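Local atomic coordinates of selenium-binding protein (PDB entry 2ECE), a protein that is of unknown function but belongs to the selenium-binding protein family and may bind selenium. Residues S274-F286 and N293-L305. Residues are numbered along the deposited sequence; the frame is centred on the assembly and turned at random.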
ATOM      1  N   SER A 274      17.244  -0.501  -9.226  1.00 28.01           N
ATOM      2  CA  SER A 274      18.256   0.341  -9.844  1.00 28.46           C
ATOM      3  C   SER A 274      18.657  -0.270 -11.173  1.00 28.96           C
ATOM      4  O   SER A 274      18.889  -1.472 -11.259  1.00 29.37           O
ATOM      5  CB  SER A 274      19.490   0.439  -8.946  1.00 29.17           C
ATOM      6  OG  SER A 274      20.612   0.879  -9.693  1.00 29.82           O
ATOM      7  N   LEU A 275      18.738   0.551 -12.213  1.00 29.73           N
ATOM      8  CA  LEU A 275      19.130   0.049 -13.521  1.00 31.76           C
ATOM      9  C   LEU A 275      20.626  -0.256 -13.569  1.00 32.99           C
ATOM     10  O   LEU A 275      21.107  -0.858 -14.528  1.00 33.88           O
ATOM     11  CB  LEU A 275      18.783   1.062 -14.614  1.00 30.30           C
ATOM     12  CG  LEU A 275      17.299   1.347 -14.861  1.00 30.85           C
ATOM     13  CD1 LEU A 275      17.157   2.264 -16.056  1.00 30.45           C
ATOM     14  CD2 LEU A 275      16.552   0.047 -15.105  1.00 32.22           C
ATOM     15  N   LYS A 276      21.356   0.157 -12.535  1.00 34.26           N
ATOM     16  CA  LYS A 276      22.799  -0.076 -12.475  1.00 35.27           C
ATOM     17  C   LYS A 276      23.166  -1.422 -11.854  1.00 35.29           C
ATOM     18  O   LYS A 276      24.018  -2.144 -12.382  1.00 35.23           O
ATOM     19  CB  LYS A 276      23.493   1.031 -11.677  1.00 35.50           C
ATOM     20  CG  LYS A 276      24.997   0.816 -11.513  1.00 38.08           C
ATOM     21  CD  LYS A 276      25.582   1.663 -10.385  1.00 39.65           C
ATOM     22  CE  LYS A 276      27.083   1.412 -10.222  1.00 42.50           C
ATOM     23  NZ  LYS A 276      27.663   2.057  -9.000  1.00 42.85           N
ATOM     24  N   ASP A 277      22.533  -1.763 -10.734  1.00 33.67           N
ATOM     25  CA  ASP A 277      22.847  -3.015 -10.059  1.00 32.37           C
ATOM     26  C   ASP A 277      21.660  -3.755  -9.451  1.00 31.52           C
ATOM     27  O   ASP A 277      21.845  -4.634  -8.609  1.00 31.92           O
ATOM     28  CB  ASP A 277      23.894  -2.770  -8.972  1.00 32.21           C
ATOM     29  CG  ASP A 277      23.444  -1.738  -7.954  1.00 33.62           C
ATOM     30  OD1 ASP A 277      22.278  -1.296  -8.034  1.00 31.63           O
ATOM     31  OD2 ASP A 277      24.252  -1.373  -7.074  1.00 33.30           O
ATOM     32  N   LEU A 278      20.447  -3.402  -9.864  1.00 30.22           N
ATOM     33  CA  LEU A 278      19.241  -4.068  -9.369  1.00 28.82           C
ATOM     34  C   LEU A 278      18.950  -3.892  -7.879  1.00 27.68           C
ATOM     35  O   LEU A 278      18.127  -4.618  -7.325  1.00 26.45           O
ATOM     36  CB  LEU A 278      19.305  -5.572  -9.662  1.00 31.50           C
ATOM     37  CG  LEU A 278      19.370  -6.067 -11.106  1.00 33.18           C
ATOM     38  CD1 LEU A 278      19.681  -7.558 -11.113  1.00 34.34           C
ATOM     39  CD2 LEU A 278      18.051  -5.791 -11.801  1.00 35.42           C
ATOM     40  N   SER A 279      19.616  -2.946  -7.226  1.00 25.74           N
ATOM     41  CA  SER A 279      19.379  -2.725  -5.805  1.00 26.67           C
ATOM     42  C   SER A 279      18.092  -1.936  -5.581  1.00 26.40           C
ATOM     43  O   SER A 279      17.541  -1.342  -6.511  1.00 25.31           O
ATOM     44  CB  SER A 279      20.539  -1.954  -5.180  1.00 26.22           C
ATOM     45  OG  SER A 279      20.601  -0.637  -5.693  1.00 26.18           O
ATOM     46  N   SER A 280      17.613  -1.956  -4.342  1.00 26.09           N
ATOM     47  CA  SER A 280      16.423  -1.204  -3.954  1.00 25.56           C
ATOM     48  C   SER A 280      16.951  -0.133  -3.015  1.00 26.07           C
ATOM     49  O   SER A 280      18.008  -0.306  -2.396  1.00 24.61           O
ATOM     50  CB  SER A 280      15.414  -2.093  -3.210  1.00 25.39           C
ATOM     51  OG  SER A 280      14.730  -2.964  -4.102  1.00 23.32           O
ATOM     52  N   SER A 281      16.241   0.983  -2.917  1.00 24.82           N
ATOM     53  CA  SER A 281      16.682   2.040  -2.029  1.00 24.30           C
ATOM     54  C   SER A 281      15.497   2.755  -1.415  1.00 23.60           C
ATOM     55  O   SER A 281      14.425   2.843  -2.022  1.00 21.73           O
ATOM     56  CB  SER A 281      17.575   3.040  -2.776  1.00 24.28           C
ATOM     57  OG  SER A 281      16.964   3.510  -3.963  1.00 26.03           O
ATOM     58  N   ILE A 282      15.689   3.231  -0.190  1.00 22.32           N
ATOM     59  CA  ILE A 282      14.656   3.970   0.516  1.00 22.40           C
ATOM     60  C   ILE A 282      15.135   5.409   0.567  1.00 24.17           C
ATOM     61  O   ILE A 282      16.298   5.676   0.878  1.00 24.63           O
ATOM     62  CB  ILE A 282      14.460   3.447   1.945  1.00 21.68           C
ATOM     63  CG1 ILE A 282      14.028   1.977   1.898  1.00 18.72           C
ATOM     64  CG2 ILE A 282      13.433   4.297   2.674  1.00 20.09           C
ATOM     65  CD1 ILE A 282      12.813   1.713   1.011  1.00 18.76           C
ATOM     66  N   TRP A 283      14.242   6.335   0.244  1.00 24.57           N
ATOM     67  CA  TRP A 283      14.594   7.739   0.233  1.00 22.44           C
ATOM     68  C   TRP A 283      13.780   8.538   1.231  1.00 23.58           C
ATOM     69  O   TRP A 283      12.587   8.299   1.407  1.00 19.56           O
ATOM     70  CB  TRP A 283      14.395   8.313  -1.168  1.00 23.61           C
ATOM     71  CG  TRP A 283      15.343   7.760  -2.189  1.00 25.07           C
ATOM     72  CD1 TRP A 283      15.398   6.477  -2.659  1.00 24.64           C
ATOM     73  CD2 TRP A 283      16.369   8.484  -2.876  1.00 25.40           C
ATOM     74  NE1 TRP A 283      16.395   6.360  -3.600  1.00 24.42           N
ATOM     75  CE2 TRP A 283      17.008   7.575  -3.750  1.00 24.39           C
ATOM     76  CE3 TRP A 283      16.814   9.811  -2.835  1.00 26.18           C
ATOM     77  CZ2 TRP A 283      18.070   7.956  -4.582  1.00 25.58           C
ATOM     78  CZ3 TRP A 283      17.875  10.190  -3.666  1.00 24.64           C
ATOM     79  CH2 TRP A 283      18.488   9.263  -4.524  1.00 24.67           C
ATOM     80  N   LEU A 284      14.447   9.487   1.881  1.00 22.78           N
ATOM     81  CA  LEU A 284      13.809  10.360   2.855  1.00 23.41           C
ATOM     82  C   LEU A 284      13.577  11.715   2.201  1.00 23.46           C
ATOM     83  O   LEU A 284      14.529  12.376   1.790  1.00 24.43           O
ATOM     84  CB  LEU A 284      14.716  10.545   4.080  1.00 25.41           C
ATOM     85  CG  LEU A 284      14.297  11.551   5.160  1.00 26.49           C
ATOM     86  CD1 LEU A 284      13.040  11.060   5.851  1.00 26.00           C
ATOM     87  CD2 LEU A 284      15.428  11.723   6.180  1.00 26.32           C
ATOM     88  N   TRP A 285      12.317  12.116   2.073  1.00 23.20           N
ATOM     89  CA  TRP A 285      12.014  13.424   1.507  1.00 21.64           C
ATOM     90  C   TRP A 285      11.703  14.298   2.715  1.00 22.81           C
ATOM     91  O   TRP A 285      11.048  13.847   3.654  1.00 20.81           O
ATOM     92  CB  TRP A 285      10.818  13.362   0.541  1.00 21.58           C
ATOM     93  CG  TRP A 285       9.635  12.531   0.989  1.00 20.19           C
ATOM     94  CD1 TRP A 285       9.452  11.186   0.796  1.00 19.88           C
ATOM     95  CD2 TRP A 285       8.453  13.003   1.649  1.00 19.45           C
ATOM     96  NE1 TRP A 285       8.231  10.797   1.286  1.00 20.26           N
ATOM     97  CE2 TRP A 285       7.595  11.889   1.814  1.00 20.75           C
ATOM     98  CE3 TRP A 285       8.034  14.256   2.112  1.00 18.68           C
ATOM     99  CZ2 TRP A 285       6.340  11.994   2.427  1.00 18.05           C
ATOM    100  CZ3 TRP A 285       6.785  14.360   2.722  1.00 18.91           C
ATOM    101  CH2 TRP A 285       5.951  13.232   2.871  1.00 19.80           C
ATOM    102  N   PHE A 286      12.187  15.536   2.700  1.00 23.95           N
ATOM    103  CA  PHE A 286      11.984  16.445   3.824  1.00 25.75           C
ATOM    104  C   PHE A 286      12.078  17.913   3.413  1.00 27.01           C
ATOM    105  O   PHE A 286      12.748  18.248   2.433  1.00 27.91           O
ATOM    106  CB  PHE A 286      13.026  16.138   4.907  1.00 27.26           C
ATOM    107  CG  PHE A 286      14.453  16.270   4.436  1.00 27.01           C
ATOM    108  CD1 PHE A 286      15.172  17.437   4.673  1.00 27.79           C
ATOM    109  CD2 PHE A 286      15.070  15.234   3.737  1.00 29.54           C
ATOM    110  CE1 PHE A 286      16.486  17.577   4.223  1.00 27.25           C
ATOM    111  CE2 PHE A 286      16.385  15.362   3.279  1.00 30.24           C
ATOM    112  CZ  PHE A 286      17.094  16.540   3.524  1.00 29.56           C
ATOM    113  N   ASN A 293      13.554  18.467  -0.064  1.00 31.65           N
ATOM    114  CA  ASN A 293      14.779  17.716  -0.334  1.00 30.47           C
ATOM    115  C   ASN A 293      14.490  16.226  -0.298  1.00 30.23           C
ATOM    116  O   ASN A 293      13.447  15.803   0.192  1.00 29.97           O
ATOM    117  CB  ASN A 293      15.834  18.040   0.723  1.00 31.33           C
ATOM    118  CG  ASN A 293      15.975  19.527   0.968  1.00 33.55           C
ATOM    119  OD1 ASN A 293      16.792  20.202   0.337  1.00 35.08           O
ATOM    120  ND2 ASN A 293      15.160  20.052   1.879  1.00 33.45           N
ATOM    121  N   ALA A 294      15.426  15.435  -0.809  1.00 28.93           N
ATOM    122  CA  ALA A 294      15.282  13.987  -0.829  1.00 29.30           C
ATOM    123  C   ALA A 294      16.670  13.354  -0.841  1.00 30.64           C
ATOM    124  O   ALA A 294      17.505  13.688  -1.685  1.00 30.87           O
ATOM    125  CB  ALA A 294      14.497  13.553  -2.055  1.00 26.96           C
ATOM    126  N   GLU A 295      16.905  12.444   0.098  1.00 29.62           N
ATOM    127  CA  GLU A 295      18.188  11.764   0.216  1.00 30.04           C
ATOM    128  C   GLU A 295      18.019  10.262   0.393  1.00 27.85           C
ATOM    129  O   GLU A 295      17.079   9.807   1.046  1.00 25.51           O
ATOM    130  CB  GLU A 295      18.964  12.324   1.410  1.00 32.60           C
ATOM    131  CG  GLU A 295      19.728  13.604   1.119  1.00 38.20           C
ATOM    132  CD  GLU A 295      20.175  14.304   2.382  1.00 40.57           C
ATOM    133  OE1 GLU A 295      20.424  13.607   3.392  1.00 42.24           O
ATOM    134  OE2 GLU A 295      20.283  15.550   2.360  1.00 43.95           O
ATOM    135  N   LYS A 296      18.936   9.495  -0.190  1.00 26.37           N
ATOM    136  CA  LYS A 296      18.892   8.045  -0.069  1.00 26.12           C
ATOM    137  C   LYS A 296      19.404   7.689   1.321  1.00 26.49           C
ATOM    138  O   LYS A 296      20.513   8.071   1.696  1.00 24.78           O
ATOM    139  CB  LYS A 296      19.765   7.389  -1.146  1.00 25.81           C
ATOM    140  CG  LYS A 296      19.763   5.868  -1.101  1.00 27.83           C
ATOM    141  CD  LYS A 296      20.297   5.248  -2.403  1.00 30.75           C
ATOM    142  CE  LYS A 296      21.749   5.619  -2.684  1.00 33.78           C
ATOM    143  NZ  LYS A 296      22.258   4.928  -3.910  1.00 35.29           N
ATOM    144  N   VAL A 297      18.600   6.964   2.091  1.00 27.07           N
ATOM    145  CA  VAL A 297      19.001   6.598   3.445  1.00 27.06           C
ATOM    146  C   VAL A 297      19.197   5.102   3.662  1.00 28.04           C
ATOM    147  O   VAL A 297      19.805   4.687   4.651  1.00 29.10           O
ATOM    148  CB  VAL A 297      17.992   7.140   4.483  1.00 27.25           C
ATOM    149  CG1 VAL A 297      18.039   8.663   4.482  1.00 26.39           C
ATOM    150  CG2 VAL A 297      16.586   6.658   4.157  1.00 25.90           C
ATOM    151  N   ILE A 298      18.679   4.294   2.744  1.00 26.83           N
ATOM    152  CA  ILE A 298      18.819   2.842   2.823  1.00 26.95           C
ATOM    153  C   ILE A 298      19.011   2.281   1.419  1.00 28.35           C
ATOM    154  O   ILE A 298      18.319   2.677   0.484  1.00 27.36           O
ATOM    155  CB  ILE A 298      17.565   2.152   3.410  1.00 25.82           C
ATOM    156  CG1 ILE A 298      17.323   2.590   4.852  1.00 25.27           C
ATOM    157  CG2 ILE A 298      17.747   0.640   3.365  1.00 29.64           C
ATOM    158  CD1 ILE A 298      16.010   2.071   5.424  1.00 22.35           C
ATOM    159  N   GLU A 299      19.954   1.359   1.273  1.00 29.35           N
ATOM    160  CA  GLU A 299      20.195   0.733  -0.017  1.00 30.01           C
ATOM    161  C   GLU A 299      20.430  -0.741   0.241  1.00 30.95           C
ATOM    162  O   GLU A 299      21.268  -1.110   1.065  1.00 29.91           O
ATOM    163  CB  GLU A 299      21.413   1.341  -0.722  1.00 32.07           C
ATOM    164  CG  GLU A 299      21.599   0.834  -2.155  1.00 34.58           C
ATOM    165  CD  GLU A 299      22.799   1.446  -2.862  1.00 38.07           C
ATOM    166  OE1 GLU A 299      22.954   2.684  -2.826  1.00 39.93           O
ATOM    167  OE2 GLU A 299      23.586   0.688  -3.466  1.00 40.88           O
ATOM    168  N   ILE A 300      19.669  -1.579  -0.451  1.00 30.43           N
ATOM    169  CA  ILE A 300      19.787  -3.017  -0.296  1.00 30.79           C
ATOM    170  C   ILE A 300      20.232  -3.614  -1.623  1.00 31.66           C
ATOM    171  O   ILE A 300      19.570  -3.439  -2.643  1.00 31.23           O
ATOM    172  CB  ILE A 300      18.439  -3.643   0.129  1.00 30.77           C
ATOM    173  CG1 ILE A 300      17.991  -3.035   1.464  1.00 30.00           C
ATOM    174  CG2 ILE A 300      18.580  -5.157   0.249  1.00 31.50           C
ATOM    175  CD1 ILE A 300      16.617  -3.475   1.911  1.00 30.71           C
ATOM    176  N   PRO A 301      21.377  -4.318  -1.627  1.00 32.09           N
ATOM    177  CA  PRO A 301      21.903  -4.936  -2.847  1.00 31.32           C
ATOM    178  C   PRO A 301      21.230  -6.257  -3.216  1.00 30.71           C
ATOM    179  O   PRO A 301      20.610  -6.919  -2.376  1.00 30.16           O
ATOM    180  CB  PRO A 301      23.381  -5.120  -2.519  1.00 32.08           C
ATOM    181  CG  PRO A 301      23.327  -5.485  -1.066  1.00 33.06           C
ATOM    182  CD  PRO A 301      22.342  -4.453  -0.519  1.00 31.98           C
ATOM    183  N   ALA A 302      21.352  -6.632  -4.484  1.00 30.75           N
ATOM    184  CA  ALA A 302      20.786  -7.882  -4.963  1.00 31.55           C
ATOM    185  C   ALA A 302      21.657  -9.022  -4.429  1.00 33.21           C
ATOM    186  O   ALA A 302      22.826  -8.809  -4.097  1.00 32.76           O
ATOM    187  CB  ALA A 302      20.767  -7.896  -6.488  1.00 30.13           C
ATOM    188  N   GLU A 303      21.090 -10.222  -4.337  1.00 34.13           N
ATOM    189  CA  GLU A 303      21.833 -11.380  -3.847  1.00 36.20           C
ATOM    190  C   GLU A 303      22.173 -12.342  -4.980  1.00 37.64           C
ATOM    191  O   GLU A 303      21.283 -12.909  -5.613  1.00 36.89           O
ATOM    192  CB  GLU A 303      21.026 -12.138  -2.789  1.00 36.35           C
ATOM    193  CG  GLU A 303      21.017 -11.515  -1.401  1.00 38.55           C
ATOM    194  CD  GLU A 303      22.343 -11.663  -0.674  1.00 39.35           C
ATOM    195  OE1 GLU A 303      23.229 -12.380  -1.185  1.00 38.89           O
ATOM    196  OE2 GLU A 303      22.494 -11.070   0.417  1.00 39.92           O
ATOM    197  N   PRO A 304      23.471 -12.524  -5.265  1.00 39.78           N
ATOM    198  CA  PRO A 304      23.843 -13.449  -6.342  1.00 40.57           C
ATOM    199  C   PRO A 304      23.316 -14.868  -6.085  1.00 41.86           C
ATOM    200  O   PRO A 304      23.316 -15.352  -4.950  1.00 41.47           O
ATOM    201  CB  PRO A 304      25.376 -13.358  -6.372  1.00 40.77           C
ATOM    202  CG  PRO A 304      25.745 -12.747  -5.018  1.00 41.38           C
ATOM    203  CD  PRO A 304      24.638 -11.764  -4.792  1.00 40.19           C
ATOM    204  N   LEU A 305      22.847 -15.514  -7.148  1.00 43.43           N
ATOM    205  CA  LEU A 305      22.293 -16.864  -7.077  1.00 46.36           C
ATOM    206  C   LEU A 305      22.347 -17.398  -8.507  1.00 48.62           C
ATOM    207  O   LEU A 305      21.900 -16.715  -9.429  1.00 49.39           O
ATOM    208  CB  LEU A 305      20.831 -16.799  -6.623  1.00 45.85           C
ATOM    209  CG  LEU A 305      20.273 -17.696  -5.514  1.00 46.69           C
ATOM    210  CD1 LEU A 305      18.812 -18.005  -5.844  1.00 46.48           C
ATOM    211  CD2 LEU A 305      21.066 -18.983  -5.396  1.00 46.42           C
TER
HETATM  212  O   HOH W   1      22.747  -4.730  -6.065  1.00 28.00           O
HETATM  213  O   HOH W   2      23.874  -1.995  -4.376  1.00 44.54           O
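Trp-283 lays one face of its indole over Lys-296, whose CB stands 3.8 Å from the centroid of the six-membered ring, 9° off the normal; Ser-281 O lies at the ring edge, in its plane. Tryptophan offers both this broad face and an N-H: NE1 donates to Ser-281 OG, two residues back on the same strand face, at 2.9 Å, which helps set the ring's rotation. Lysine suits the place: its CB sits over the six-membered ring, CG and CD run on past Ser-281 CB, and the chain, bent at chi3 (62°), brings NZ to Glu-299 OE1 in a 2.6 Å salt bridge on the exposed side. Replacing Trp-283 by an alanine removes the indole, and the lysine stem, with no ring to lie on, would probably turn more freely, its hold on Glu-299 less fixed.

The Phe-286 ring takes Asn-293 CB over one face, offset toward the rim, and has Glu-295 OE2 at its edge, in plane, 3.5 Å from CZ. CG set between the backbone N and the carbonyl carbon (chi1 59°) turns the ring back over Asn-293. Asparagine adds a side-chain N-H, gripping Phe-286 O through ND2 (3.1 Å) as well as backbone N.

On the same face as Phe-286, the reverse of the Trp-283 side, Ile-282 and Ile-298 lie side by side, CB to CB 3.7 Å, apolar beta-branched chains packing on Leu-335 of the next sheet. Ile-282 O accepts from Val-297 N at 2.9 Å and, weakly, from Ile-298 N: a classic beta bulge in the antiparallel hairpin 280-288/291-304, part of one beta-propeller blade.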